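PDB 4HTL: beta-glucoside kinase, which catalyses the ATP-dependent phosphorylation of cellobiose to cellobiose-6'-phosphate and may also regulate transcription of the cellobiose-PTS operon. Local coordinates for residues A7-G12 against T58-S63. Numbering follows the deposited sequence.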
ATOM      1  N   ALA A   7      -4.951  -2.257  32.758  1.00 29.86           N
ATOM      2  CA  ALA A   7      -6.349  -2.143  32.320  1.00 26.28           C
ATOM      3  C   ALA A   7      -6.378  -1.894  30.811  1.00 26.19           C
ATOM      4  O   ALA A   7      -5.866  -0.878  30.344  1.00 31.62           O
ATOM      5  CB  ALA A   7      -7.057  -1.018  33.055  1.00 28.50           C
ATOM      6  N   ALA A   8      -6.965  -2.824  30.066  1.00 25.41           N
ATOM      7  CA  ALA A   8      -7.041  -2.742  28.612  1.00 23.33           C
ATOM      8  C   ALA A   8      -8.474  -2.520  28.181  1.00 23.30           C
ATOM      9  O   ALA A   8      -9.420  -3.151  28.713  1.00 25.80           O
ATOM     10  CB  ALA A   8      -6.470  -4.023  27.955  1.00 24.61           C
ATOM     11  N   PHE A   9      -8.639  -1.662  27.189  1.00 22.75           N
ATOM     12  CA  PHE A   9      -9.912  -1.382  26.604  1.00 22.14           C
ATOM     13  C   PHE A   9      -9.871  -1.529  25.099  1.00 21.46           C
ATOM     14  O   PHE A   9      -9.016  -0.966  24.440  1.00 24.76           O
ATOM     15  CB  PHE A   9     -10.369   0.049  26.918  1.00 25.90           C
ATOM     16  CG  PHE A   9     -10.540   0.325  28.378  1.00 27.39           C
ATOM     17  CD1 PHE A   9     -11.687  -0.082  29.021  1.00 31.37           C
ATOM     18  CD2 PHE A   9      -9.538   0.942  29.120  1.00 30.98           C
ATOM     19  CE1 PHE A   9     -11.851   0.130  30.379  1.00 30.10           C
ATOM     20  CE2 PHE A   9      -9.694   1.154  30.485  1.00 34.78           C
ATOM     21  CZ  PHE A   9     -10.850   0.740  31.117  1.00 31.60           C
ATOM     22  N   ASP A  10     -10.877  -2.205  24.562  1.00 25.65           N
ATOM     23  CA  ASP A  10     -11.011  -2.357  23.124  1.00 25.80           C
ATOM     24  C   ASP A  10     -12.384  -1.889  22.716  1.00 24.37           C
ATOM     25  O   ASP A  10     -13.399  -2.565  22.992  1.00 23.95           O
ATOM     26  CB  ASP A  10     -10.822  -3.817  22.734  1.00 25.32           C
ATOM     27  CG  ASP A  10     -10.988  -4.053  21.240  1.00 32.85           C
ATOM     28  OD1 ASP A  10     -10.774  -3.131  20.383  1.00 35.26           O
ATOM     29  OD2 ASP A  10     -11.312  -5.187  20.929  1.00 29.69           O
ATOM     30  N   ILE A  11     -12.406  -0.735  22.062  1.00 25.11           N
ATOM     31  CA  ILE A  11     -13.633  -0.070  21.654  1.00 29.05           C
ATOM     32  C   ILE A  11     -14.084  -0.601  20.311  1.00 30.37           C
ATOM     33  O   ILE A  11     -13.455  -0.322  19.273  1.00 32.25           O
ATOM     34  CB  ILE A  11     -13.421   1.451  21.567  1.00 28.34           C
ATOM     35  CG1 ILE A  11     -12.967   1.991  22.919  1.00 28.54           C
ATOM     36  CG2 ILE A  11     -14.722   2.123  21.134  1.00 33.06           C
ATOM     37  CD1 ILE A  11     -12.381   3.395  22.887  1.00 33.88           C
ATOM     38  N   GLY A  12     -15.135  -1.421  20.342  1.00 37.45           N
ATOM     39  CA  GLY A  12     -15.694  -2.069  19.149  1.00 38.70           C
ATOM     40  C   GLY A  12     -16.873  -1.322  18.568  1.00 36.99           C
ATOM     41  O   GLY A  12     -17.222  -0.220  19.025  1.00 49.81           O
ATOM     42  N   THR A  58      -1.991  -0.696  37.182  1.00 39.88           N
ATOM     43  CA  THR A  58      -0.830   0.181  37.234  1.00 44.05           C
ATOM     44  C   THR A  58      -0.616   0.903  35.895  1.00 45.60           C
ATOM     45  O   THR A  58       0.328   1.686  35.737  1.00 42.64           O
ATOM     46  CB  THR A  58       0.419  -0.648  37.569  1.00 48.58           C
ATOM     47  OG1 THR A  58       0.576  -1.669  36.572  1.00 52.61           O
ATOM     48  CG2 THR A  58       0.315  -1.305  38.987  1.00 59.28           C
ATOM     49  N   GLY A  59      -1.500   0.638  34.930  1.00 38.98           N
ATOM     50  CA  GLY A  59      -1.382   1.191  33.592  1.00 32.89           C
ATOM     51  C   GLY A  59      -2.670   0.970  32.813  1.00 31.23           C
ATOM     52  O   GLY A  59      -3.488   0.113  33.172  1.00 32.43           O
ATOM     53  N   ILE A  60      -2.852   1.761  31.759  1.00 31.91           N
ATOM     54  CA  ILE A  60      -4.057   1.695  30.935  1.00 30.06           C
ATOM     55  C   ILE A  60      -3.659   1.664  29.461  1.00 31.47           C
ATOM     56  O   ILE A  60      -2.827   2.471  29.033  1.00 28.78           O
ATOM     57  CB  ILE A  60      -5.014   2.886  31.192  1.00 32.45           C
ATOM     58  CG1 ILE A  60      -5.432   2.989  32.686  1.00 34.91           C
ATOM     59  CG2 ILE A  60      -6.240   2.781  30.279  1.00 30.30           C
ATOM     60  CD1 ILE A  60      -6.152   4.279  33.050  1.00 36.51           C
ATOM     61  N   ALA A  61      -4.260   0.734  28.705  1.00 29.32           N
ATOM     62  CA  ALA A  61      -3.964   0.513  27.284  1.00 21.50           C
ATOM     63  C   ALA A  61      -5.292   0.512  26.540  1.00 22.17           C
ATOM     64  O   ALA A  61      -6.241  -0.178  26.934  1.00 24.88           O
ATOM     65  CB  ALA A  61      -3.250  -0.830  27.084  1.00 23.16           C
ATOM     66  N   VAL A  62      -5.375   1.316  25.492  1.00 22.00           N
ATOM     67  CA  VAL A  62      -6.609   1.472  24.720  1.00 22.68           C
ATOM     68  C   VAL A  62      -6.404   1.126  23.252  1.00 20.84           C
ATOM     69  O   VAL A  62      -5.409   1.567  22.619  1.00 22.86           O
ATOM     70  CB  VAL A  62      -7.138   2.929  24.832  1.00 23.23           C
ATOM     71  CG1 VAL A  62      -8.439   3.109  24.027  1.00 24.94           C
ATOM     72  CG2 VAL A  62      -7.296   3.335  26.307  1.00 26.18           C
ATOM     73  N   SER A  63      -7.384   0.387  22.705  1.00 22.35           N
ATOM     74  CA  SER A  63      -7.542   0.157  21.279  1.00 21.19           C
ATOM     75  C   SER A  63      -8.825   0.928  20.857  1.00 21.15           C
ATOM     76  O   SER A  63      -9.938   0.641  21.325  1.00 23.41           O
ATOM     77  CB  SER A  63      -7.666  -1.352  20.999  1.00 21.28           C
ATOM     78  OG  SER A  63      -8.319  -1.656  19.791  1.00 20.34           O
TER
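Phe9 overlaps Ile60 edge-on: ring atom CE2 lies 3.8 Å from Ile60 CG2, a methyl close to the ring plane. That methyl stands anti to its own backbone N, which carries it across the strand boundary toward the ring. On the same face, Ile11 CD1 reaches Val62 CG1 at 4.1 Å, continuing the apolar row. Beneath these side chains, strands 7-11 and 59-63 run parallel, their short axes 4.7 Å apart, and Phe9 illustrates how parallel pairing works: its N-H goes to Ala61 O at 2.8 Å, while its carbonyl accepts the N-H of Ser63, so one residue bonds to both neighbours of its partner, Val62. Ala7 does the same with Gly59 and Ala61, and Ile11 N closes the series on Ser63 O. The face carrying Ala8 and Ala61 turns polar toward Asp10 and Ser63, where Ser63 OG donates to Asp10 OD1 over 2.9 Å, arriving from above the carboxylate plane. Residues 8-12 belong to a probable ATP-binding segment of this actin-like ATPase fold, inferred by similarity. Helices 40-52 and 89-97 pack on the Phe9 and Val62 face; strand 15-21 runs antiparallel beside 6-11, and strand 101-105 parallel beside 59-64, in the mixed five-stranded sheet.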